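Local coordinates for protein perosamine synthetase (Caulobacter crescentus, PDB 3BN1) that catalyses pyridoxal 5'-phosphate-dependent transfer of an amino group from L-glutamate to GDP-4-keto-6-deoxy-D-mannose, making GDP-perosamine for the lipopolysaccharide O-antigen, at residues T167-K172 against A280-H285; A180-F185 against M197-D202; T275-A280 against Y290-G295. One frame throughout, in Å; residues are numbered along the deposited sequence.

Followed from the N terminus, the chain first lays down 167-172, the hairpin of contact 1, whose partner comes more than a hundred residues later. Within that span contact 2 opens and closes, pairing 180-185 with 197-202 in the large mixed sheet across the loop that carries the cofactor lysine. Contact 3 begins at 275-280; the last residue of that segment, Ala280, is also the first of 280-285, where contact 1 closes, and 290-295 then completes contact 3. Contacts 1 and 3 cross, touching where His285 CB packs on Val279 CG1. Contact 3 joins edge strand 274-275 to its neighbour 290-294, and contact 1 ties the hairpin to the loop between those two strands.

Contact 1. Residues T167-K172 against A280-H285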
loop_
_atom_site.group_PDB
_atom_site.type_symbol
_atom_site.label_atom_id
_atom_site.label_comp_id
_atom_site.label_asym_id
_atom_site.label_seq_id
_atom_site.Cartn_x
_atom_site.Cartn_y
_atom_site.Cartn_z
ATOM N N THR A 167 -12.649 -23.186 -8.459
ATOM C CA THR A 167 -13.644 -23.744 -7.540
ATOM C C THR A 167 -13.134 -25.101 -7.030
ATOM O O THR A 167 -12.271 -25.749 -7.634
ATOM C CB THR A 167 -15.034 -23.994 -8.210
ATOM O OG1 THR A 167 -14.833 -24.873 -9.331
ATOM C CG2 THR A 167 -15.680 -22.694 -8.645
ATOM N N TYR A 168 -13.734 -25.553 -5.940
ATOM C CA TYR A 168 -13.324 -26.784 -5.306
ATOM C C TYR A 168 -14.581 -27.371 -4.679
ATOM O O TYR A 168 -15.220 -26.753 -3.811
ATOM C CB TYR A 168 -12.312 -26.436 -4.197
ATOM C CG TYR A 168 -11.857 -27.634 -3.398
ATOM C CD1 TYR A 168 -10.749 -28.391 -3.837
ATOM C CD2 TYR A 168 -12.557 -28.054 -2.242
ATOM C CE1 TYR A 168 -10.342 -29.534 -3.165
ATOM C CE2 TYR A 168 -12.148 -29.227 -1.537
ATOM C CZ TYR A 168 -11.031 -29.961 -1.999
ATOM O OH TYR A 168 -10.577 -31.091 -1.302
ATOM N N ARG A 169 -14.932 -28.564 -5.129
ATOM C CA ARG A 169 -16.098 -29.249 -4.589
ATOM C C ARG A 169 -17.289 -28.333 -4.258
ATOM O O ARG A 169 -17.880 -28.370 -3.161
ATOM C CB ARG A 169 -15.666 -30.121 -3.425
ATOM C CG ARG A 169 -14.611 -31.138 -3.897
ATOM C CD ARG A 169 -14.183 -31.953 -2.726
ATOM N NE ARG A 169 -13.093 -32.903 -3.076
ATOM C CZ ARG A 169 -12.392 -33.656 -2.197
ATOM N NH1 ARG A 169 -12.636 -33.610 -0.883
ATOM N NH2 ARG A 169 -11.424 -34.473 -2.614
ATOM N N GLY A 170 -17.601 -27.515 -5.261
ATOM C CA GLY A 170 -18.733 -26.599 -5.355
ATOM C C GLY A 170 -18.601 -25.191 -4.791
ATOM O O GLY A 170 -19.584 -24.423 -4.734
ATOM N N LYS A 171 -17.382 -24.871 -4.368
ATOM C CA LYS A 171 -17.100 -23.577 -3.726
ATOM C C LYS A 171 -16.023 -22.844 -4.488
ATOM O O LYS A 171 -15.105 -23.466 -4.993
ATOM C CB LYS A 171 -16.596 -23.874 -2.324
ATOM C CG LYS A 171 -17.684 -24.588 -1.433
ATOM C CD LYS A 171 -17.135 -24.625 -0.009
ATOM C CE LYS A 171 -18.124 -23.998 0.969
ATOM N NZ LYS A 171 -17.584 -22.712 1.481
ATOM N N LYS A 172 -16.130 -21.530 -4.533
ATOM C CA LYS A 172 -15.155 -20.697 -5.219
ATOM C C LYS A 172 -13.933 -20.503 -4.320
ATOM O O LYS A 172 -14.059 -20.597 -3.091
ATOM C CB LYS A 172 -15.815 -19.340 -5.433
ATOM C CG LYS A 172 -16.603 -19.318 -6.746
ATOM C CD LYS A 172 -15.805 -18.775 -7.919
ATOM C CE LYS A 172 -16.657 -18.945 -9.181
ATOM N NZ LYS A 172 -17.828 -17.994 -9.121
ATOM N N ALA A 280 -6.224 -31.557 -11.045
ATOM C CA ALA A 280 -7.117 -32.285 -10.111
ATOM C C ALA A 280 -8.584 -32.207 -10.541
ATOM O O ALA A 280 -9.061 -31.159 -10.980
ATOM C CB ALA A 280 -6.989 -31.700 -8.686
ATOM N N LEU A 281 -9.354 -33.257 -10.294
ATOM C CA LEU A 281 -10.758 -33.193 -10.688
ATOM C C LEU A 281 -11.634 -32.577 -9.602
ATOM O O LEU A 281 -12.838 -32.784 -9.609
ATOM C CB LEU A 281 -11.265 -34.590 -11.059
ATOM C CG LEU A 281 -10.531 -35.295 -12.193
ATOM C CD1 LEU A 281 -11.063 -36.712 -12.436
ATOM C CD2 LEU A 281 -10.676 -34.422 -13.436
ATOM N N THR A 282 -11.021 -31.845 -8.674
ATOM C CA THR A 282 -11.701 -31.200 -7.529
ATOM C C THR A 282 -12.596 -29.992 -7.833
ATOM O O THR A 282 -13.508 -29.674 -7.066
ATOM C CB THR A 282 -10.710 -30.787 -6.466
ATOM O OG1 THR A 282 -9.670 -30.014 -7.089
ATOM C CG2 THR A 282 -10.121 -32.025 -5.851
ATOM N N GLY A 283 -12.367 -29.367 -8.988
ATOM C CA GLY A 283 -13.138 -28.196 -9.423
ATOM C C GLY A 283 -12.343 -27.588 -10.569
ATOM O O GLY A 283 -11.443 -28.224 -11.139
ATOM N N ARG A 284 -12.622 -26.325 -10.850
ATOM C CA ARG A 284 -11.985 -25.623 -11.970
ATOM C C ARG A 284 -10.629 -25.077 -11.620
ATOM O O ARG A 284 -10.460 -24.377 -10.599
ATOM C CB ARG A 284 -12.820 -24.402 -12.324
ATOM C CG ARG A 284 -12.334 -23.685 -13.562
ATOM C CD ARG A 284 -13.253 -22.535 -13.954
ATOM N NE ARG A 284 -13.061 -22.165 -15.374
ATOM C CZ ARG A 284 -13.837 -21.282 -16.006
ATOM N NH1 ARG A 284 -14.779 -20.646 -15.315
ATOM N NH2 ARG A 284 -13.687 -21.024 -17.304
ATOM N N HIS A 285 -9.696 -25.350 -12.518
ATOM C CA HIS A 285 -8.340 -24.851 -12.442
ATOM C C HIS A 285 -8.357 -23.703 -13.448
ATOM O O HIS A 285 -8.630 -23.877 -14.651
ATOM C CB HIS A 285 -7.452 -25.953 -12.922
ATOM C CG HIS A 285 -6.001 -25.650 -12.837
ATOM N ND1 HIS A 285 -5.493 -24.389 -13.065
ATOM C CD2 HIS A 285 -4.938 -26.478 -12.657
ATOM C CE1 HIS A 285 -4.176 -24.440 -13.009
ATOM N NE2 HIS A 285 -3.811 -25.685 -12.745
HETATM O O HOH W 1 -10.072 -27.456 -7.341
#
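Arg169 N points almost straight at Thr282 O, 2.6 Å away with an N-H...O angle of 178°, and this bond marks the tight end of the contact. Beside it, Thr282 CB rests 3.5 Å from Tyr168 CE1, while Gly283, with no side chain to intervene, brings its CA to 3.2 Å from Thr167 O in a CA-H...O contact. At the other end Thr167 is bound twice by Arg284. Its OG1, held between the backbone N and the carbonyl carbon (chi1 57°), accepts from Arg284 N at 3.1 Å; its N donates to Arg284 O over a longer 3.3 Å. A water completes the seam, donating to Thr167 O and lying 2.6 Å from Thr282 OG1.

The looser, solvent side is that of exposed Arg169: its NE only brushes Thr282 CG2 at 4.2 Å, and its guanidinium lies over Tyr168 OH and pairs with Asp143. The extended chain of Arg284 leads away to a salt bridge with Glu257 of helix 249-266. The type I' turn from Tyr168 to Lys171 lies between loop 280-285, between strands 274-275 and 290-294, and helix 142-151, where Tyr168 packs on Met142 and Pro144; Tyr168 OH bonds to Asp141, just ahead of that helix.

Contact 2. Residues A180-F185 against M197-D202; sequences ATFSFF and MITTND
Met197 O is approached by several groups of the neighbouring strand. Phe182 N donates to it at 2.9 Å; Thr181 CA adds a CA-H...O contact at 3.2 Å; and the edge of the Phe182 ring lies near it as well. On the other strand Ala180 O is met in the same way, taking a hydrogen bond from Thr199 N at 2.9 Å and a CA-H...O contact from Ile198 CA. The return bonds, from Ala180 N to Thr199 O and from Met197 N to Phe182 O, complete two hydrogen-bonded pairs on either side of the non-hydrogen-bonded pair Thr181-Ile198. The strand segments run antiparallel with axes 4.7 Å apart, their directions differing by 152°.

Side chains divide between two faces. On that of Ala180, Phe182, Met197 and Thr199, the Phe182 ring turns an edge to the threonine: CE1 is 3.7 Å from Thr199 OG1, in the plane of the ring. This buried hydroxyl is satisfied by Gly174 O. Beyond the strand, Phe184 brings CE2 and CZ against Met197 CB, with CZ at 3.6 Å, and the bend of the methionine at chi3 (70°) brings its CE near the same ring. Helix 38-51 covers this face through Phe43 and Phe47, while Thr181 and Ile198 point to helix 62-72.

Where the first strand ends, Ser183 OG accepts from Phe185 N at 3.1 Å in an ST turn and also bonds to the phosphate of the cofactor-bearing lysine at position 188, while Phe185 touches the bound 2-oxoglutarate and packs on Arg233 of the second subunit. A single strand, 196-200, running against its neighbours in a seven-stranded mixed sheet is characteristic of the large domain of the aspartate aminotransferase fold.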
loop_
_atom_site.group_PDB
_atom_site.type_symbol
_atom_site.label_atom_id
_atom_site.label_comp_id
_atom_site.label_asym_id
_atom_site.label_seq_id
_atom_site.Cartn_x
_atom_site.Cartn_y
_atom_site.Cartn_z
ATOM N N ALA A 180 -9.442 -15.205 3.025
ATOM C CA ALA A 180 -8.546 -15.554 1.902
ATOM C C ALA A 180 -8.150 -14.229 1.305
ATOM O O ALA A 180 -8.864 -13.230 1.493
ATOM C CB ALA A 180 -9.314 -16.313 0.830
ATOM N N THR A 181 -7.087 -14.258 0.494
ATOM C CA THR A 181 -6.641 -13.034 -0.175
ATOM C C THR A 181 -6.415 -13.277 -1.675
ATOM O O THR A 181 -6.209 -14.412 -2.160
ATOM C CB THR A 181 -5.379 -12.461 0.477
ATOM O OG1 THR A 181 -4.351 -13.402 0.232
ATOM C CG2 THR A 181 -5.537 -12.401 2.003
ATOM N N PHE A 182 -6.539 -12.168 -2.391
ATOM C CA PHE A 182 -6.346 -12.142 -3.819
ATOM C C PHE A 182 -5.499 -10.955 -4.216
ATOM O O PHE A 182 -5.441 -9.922 -3.519
ATOM C CB PHE A 182 -7.677 -11.983 -4.550
ATOM C CG PHE A 182 -8.628 -13.104 -4.320
ATOM C CD1 PHE A 182 -9.477 -13.097 -3.197
ATOM C CD2 PHE A 182 -8.693 -14.151 -5.231
ATOM C CE1 PHE A 182 -10.340 -14.177 -2.958
ATOM C CE2 PHE A 182 -9.648 -15.150 -5.112
ATOM C CZ PHE A 182 -10.460 -15.193 -3.943
ATOM N N SER A 183 -4.908 -11.113 -5.383
ATOM C CA SER A 183 -4.036 -10.091 -5.959
ATOM C C SER A 183 -4.558 -9.637 -7.332
ATOM O O SER A 183 -4.898 -10.460 -8.193
ATOM C CB SER A 183 -2.664 -10.679 -6.230
ATOM O OG SER A 183 -1.893 -9.717 -6.950
ATOM N N PHE A 184 -4.572 -8.330 -7.566
ATOM C CA PHE A 184 -4.973 -7.798 -8.879
ATOM C C PHE A 184 -3.752 -7.089 -9.416
ATOM O O PHE A 184 -3.843 -6.159 -10.208
ATOM C CB PHE A 184 -6.135 -6.849 -8.730
ATOM C CG PHE A 184 -7.238 -7.419 -7.874
ATOM C CD1 PHE A 184 -7.834 -8.629 -8.230
ATOM C CD2 PHE A 184 -7.755 -6.718 -6.768
ATOM C CE1 PHE A 184 -8.881 -9.170 -7.457
ATOM C CE2 PHE A 184 -8.785 -7.248 -5.980
ATOM C CZ PHE A 184 -9.371 -8.481 -6.337
ATOM N N PHE A 185 -2.585 -7.624 -9.085
ATOM C CA PHE A 185 -1.368 -7.085 -9.701
ATOM C C PHE A 185 -1.540 -7.194 -11.237
ATOM O O PHE A 185 -2.403 -7.916 -11.753
ATOM C CB PHE A 185 -0.194 -7.935 -9.194
ATOM C CG PHE A 185 1.124 -7.469 -9.689
ATOM C CD1 PHE A 185 1.527 -6.166 -9.455
ATOM C CD2 PHE A 185 1.939 -8.316 -10.413
ATOM C CE1 PHE A 185 2.737 -5.701 -9.923
ATOM C CE2 PHE A 185 3.131 -7.845 -10.892
ATOM C CZ PHE A 185 3.535 -6.531 -10.639
ATOM N N MET A 197 -7.573 -8.046 -2.401
ATOM C CA MET A 197 -8.850 -8.107 -1.744
ATOM C C MET A 197 -8.776 -9.207 -0.686
ATOM O O MET A 197 -8.069 -10.213 -0.852
ATOM C CB MET A 197 -9.887 -8.509 -2.801
ATOM C CG MET A 197 -11.334 -8.670 -2.254
ATOM S SD MET A 197 -12.088 -6.993 -2.325
ATOM C CE MET A 197 -12.320 -6.612 -4.015
ATOM N N ILE A 198 -9.526 -9.028 0.398
ATOM C CA ILE A 198 -9.684 -10.114 1.392
ATOM C C ILE A 198 -11.152 -10.549 1.377
ATOM O O ILE A 198 -12.048 -9.679 1.387
ATOM C CB ILE A 198 -9.379 -9.675 2.865
ATOM C CG1 ILE A 198 -8.021 -8.968 2.926
ATOM C CG2 ILE A 198 -9.491 -10.869 3.869
ATOM C CD1 ILE A 198 -7.801 -8.268 4.243
ATOM N N THR A 199 -11.399 -11.864 1.448
ATOM C CA THR A 199 -12.754 -12.380 1.514
ATOM C C THR A 199 -12.936 -13.178 2.808
ATOM O O THR A 199 -11.987 -13.747 3.346
ATOM C CB THR A 199 -13.137 -13.232 0.296
ATOM O OG1 THR A 199 -12.213 -14.303 0.176
ATOM C CG2 THR A 199 -13.158 -12.419 -0.992
ATOM N N THR A 200 -14.128 -13.042 3.375
ATOM C CA THR A 200 -14.462 -13.709 4.593
ATOM C C THR A 200 -15.943 -13.751 4.877
ATOM O O THR A 200 -16.714 -12.947 4.376
ATOM C CB THR A 200 -13.727 -13.135 5.816
ATOM O OG1 THR A 200 -13.884 -14.045 6.914
ATOM C CG2 THR A 200 -14.318 -11.751 6.248
ATOM N N ASN A 201 -16.356 -14.751 5.650
ATOM C CA ASN A 201 -17.765 -14.788 6.017
ATOM C C ASN A 201 -17.982 -14.241 7.421
ATOM O O ASN A 201 -19.079 -13.832 7.721
ATOM C CB ASN A 201 -18.377 -16.185 5.865
ATOM C CG ASN A 201 -18.711 -16.522 4.389
ATOM O OD1 ASN A 201 -19.415 -15.775 3.707
ATOM N ND2 ASN A 201 -18.146 -17.614 3.891
ATOM N N ASP A 202 -16.934 -14.185 8.253
ATOM C CA ASP A 202 -17.023 -13.747 9.642
ATOM C C ASP A 202 -17.140 -12.255 9.797
ATOM O O ASP A 202 -16.254 -11.512 9.386
ATOM C CB ASP A 202 -15.838 -14.215 10.437
ATOM C CG ASP A 202 -15.937 -13.800 11.891
ATOM O OD1 ASP A 202 -16.721 -14.446 12.606
ATOM O OD2 ASP A 202 -15.263 -12.821 12.285
#

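Contact 3. Residues T275-A280 against Y290-G295; sequences TKPHVA and YTVRLG
Pro277 lies over one face of the Tyr290 ring. Its CB starts 3.2 Å from Thr291 O, close against the carbonyl of the next strand. CG, the tip, stands 3.8 Å from the centroid of the Tyr290 ring and 17° off its normal, a CH-pi contact displaced toward the rim. CD turns back toward the backbone, where it faces Thr291 O at 3.3 Å and meets Tyr290 CZ at 3.4 Å, with the phenolic OH close by. As Pro277 N carries no hydrogen, Thr291 O receives no bond from it.

Tyr290 is presented to the proline with CG anti to its backbone N (chi1 -171°). Its ring also stacks with Tyr263, and its OH bonds to Glu264. Lys276 CB comes obliquely to within 3.7 Å of Tyr290 OH; the lysine NZ has a long, weak ion pair with the same Glu264.

Before the proline interrupts it, the pairing is that of an antiparallel sheet. Strand 274-275 is an edge strand of four, next to 290-294, which in turn borders 347-350; an antiparallel sheet of this kind belongs to the small C-terminal domain in the aspartate aminotransferase fold. Thr275 and Arg293 make the hydrogen-bonded pair: Thr275 N donates to Arg293 O at 2.7 Å, with an N-H...O angle of 139°, and Arg293 N answers to Thr275 O at 3.2 Å.

Past that bridge water takes over on both sides. Water 2 lies within bonding distance of both Thr275 O and Thr291 O, and water 3 lies 2.7 Å from Thr275 OG1 while donating to Leu294 O. The Arg293 side chain leads away to a salt bridge with Asp346 on helix 338-346.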
loop_
_atom_site.group_PDB
_atom_site.type_symbol
_atom_site.label_atom_id
_atom_site.label_comp_id
_atom_site.label_asym_id
_atom_site.label_seq_id
_atom_site.Cartn_x
_atom_site.Cartn_y
_atom_site.Cartn_z
ATOM N N THR A 275 6.436 -32.330 -18.987
ATOM C CA THR A 275 5.386 -33.025 -18.269
ATOM C C THR A 275 4.299 -31.995 -18.092
ATOM O O THR A 275 4.502 -30.943 -17.458
ATOM C CB THR A 275 5.815 -33.415 -16.883
ATOM O OG1 THR A 275 6.723 -34.508 -16.996
ATOM C CG2 THR A 275 4.596 -33.856 -16.140
ATOM N N LYS A 276 3.161 -32.242 -18.728
ATOM C CA LYS A 276 2.077 -31.235 -18.679
ATOM C C LYS A 276 1.484 -31.058 -17.268
ATOM O O LYS A 276 1.457 -32.023 -16.505
ATOM C CB LYS A 276 0.936 -31.647 -19.615
ATOM C CG LYS A 276 0.238 -32.903 -19.091
ATOM C CD LYS A 276 -0.863 -33.349 -20.070
ATOM C CE LYS A 276 -0.301 -33.616 -21.474
ATOM N NZ LYS A 276 0.202 -32.429 -22.257
ATOM N N PRO A 277 0.967 -29.864 -16.957
ATOM C CA PRO A 277 0.411 -29.654 -15.636
ATOM C C PRO A 277 -0.714 -30.634 -15.282
ATOM O O PRO A 277 -1.685 -30.744 -16.009
ATOM C CB PRO A 277 -0.145 -28.235 -15.704
ATOM C CG PRO A 277 -0.497 -27.974 -17.134
ATOM C CD PRO A 277 0.665 -28.722 -17.855
ATOM N N HIS A 278 -0.615 -31.321 -14.152
ATOM C CA HIS A 278 -1.693 -32.235 -13.795
ATOM C C HIS A 278 -2.855 -31.387 -13.298
ATOM O O HIS A 278 -2.709 -30.368 -12.582
ATOM C CB HIS A 278 -1.204 -33.154 -12.668
ATOM C CG HIS A 278 -2.275 -33.993 -12.050
ATOM N ND1 HIS A 278 -2.913 -34.995 -12.747
ATOM C CD2 HIS A 278 -2.830 -33.972 -10.810
ATOM C CE1 HIS A 278 -3.832 -35.545 -11.972
ATOM N NE2 HIS A 278 -3.801 -34.941 -10.795
ATOM N N VAL A 279 -4.044 -31.815 -13.683
ATOM C CA VAL A 279 -5.222 -31.097 -13.224
ATOM C C VAL A 279 -6.114 -31.942 -12.312
ATOM O O VAL A 279 -6.743 -32.902 -12.787
ATOM C CB VAL A 279 -6.039 -30.673 -14.429
ATOM C CG1 VAL A 279 -7.295 -29.931 -13.997
ATOM C CG2 VAL A 279 -5.143 -29.800 -15.221
ATOM N N ALA A 280 -6.224 -31.557 -11.045
ATOM C CA ALA A 280 -7.117 -32.285 -10.111
ATOM C C ALA A 280 -8.584 -32.207 -10.541
ATOM O O ALA A 280 -9.061 -31.159 -10.980
ATOM C CB ALA A 280 -6.989 -31.700 -8.686
ATOM N N TYR A 290 0.194 -21.711 -17.367
ATOM C CA TYR A 290 0.337 -23.099 -17.831
ATOM C C TYR A 290 1.777 -23.572 -17.522
ATOM O O TYR A 290 2.741 -23.025 -18.074
ATOM C CB TYR A 290 -0.033 -23.201 -19.314
ATOM C CG TYR A 290 -0.112 -24.601 -19.804
ATOM C CD1 TYR A 290 1.075 -25.297 -20.199
ATOM C CD2 TYR A 290 -1.353 -25.250 -19.876
ATOM C CE1 TYR A 290 1.002 -26.620 -20.694
ATOM C CE2 TYR A 290 -1.434 -26.572 -20.384
ATOM C CZ TYR A 290 -0.269 -27.249 -20.750
ATOM O OH TYR A 290 -0.429 -28.544 -21.216
ATOM N N THR A 291 1.903 -24.466 -16.526
ATOM C CA THR A 291 3.194 -24.845 -15.962
ATOM C C THR A 291 3.613 -26.286 -16.269
ATOM O O THR A 291 2.920 -27.221 -15.902
ATOM C CB THR A 291 3.225 -24.532 -14.390
ATOM O OG1 THR A 291 2.904 -23.152 -14.120
ATOM C CG2 THR A 291 4.584 -24.839 -13.714
ATOM N N VAL A 292 4.739 -26.469 -16.966
ATOM C CA VAL A 292 5.237 -27.816 -17.235
ATOM C C VAL A 292 6.487 -28.030 -16.374
ATOM O O VAL A 292 7.055 -27.059 -15.840
ATOM C CB VAL A 292 5.733 -28.031 -18.703
ATOM C CG1 VAL A 292 4.635 -28.012 -19.752
ATOM C CG2 VAL A 292 6.846 -27.094 -19.108
ATOM N N ARG A 293 6.927 -29.289 -16.272
ATOM C CA ARG A 293 8.181 -29.621 -15.603
ATOM C C ARG A 293 8.917 -30.304 -16.734
ATOM O O ARG A 293 8.382 -31.148 -17.487
ATOM C CB ARG A 293 8.073 -30.511 -14.348
ATOM C CG ARG A 293 7.132 -29.867 -13.326
ATOM C CD ARG A 293 6.933 -30.720 -12.077
ATOM N NE ARG A 293 8.212 -31.058 -11.496
ATOM C CZ ARG A 293 8.423 -31.878 -10.462
ATOM N NH1 ARG A 293 7.402 -32.440 -9.838
ATOM N NH2 ARG A 293 9.671 -32.141 -10.064
ATOM N N LEU A 294 10.118 -29.790 -16.924
ATOM C CA LEU A 294 10.973 -30.273 -17.966
ATOM C C LEU A 294 11.274 -31.722 -17.703
ATOM O O LEU A 294 11.393 -32.168 -16.548
ATOM C CB LEU A 294 12.262 -29.449 -18.043
ATOM C CG LEU A 294 11.993 -27.990 -18.407
ATOM C CD1 LEU A 294 13.216 -27.543 -19.138
ATOM C CD2 LEU A 294 10.723 -27.746 -19.235
ATOM N N GLY A 295 11.452 -32.421 -18.823
ATOM C CA GLY A 295 11.753 -33.842 -18.820
ATOM C C GLY A 295 13.128 -34.030 -18.219
ATOM O O GLY A 295 14.060 -33.241 -18.456
HETATM O O HOH W 2 3.756 -29.976 -14.812
HETATM O O HOH W 3 9.049 -33.858 -15.693
#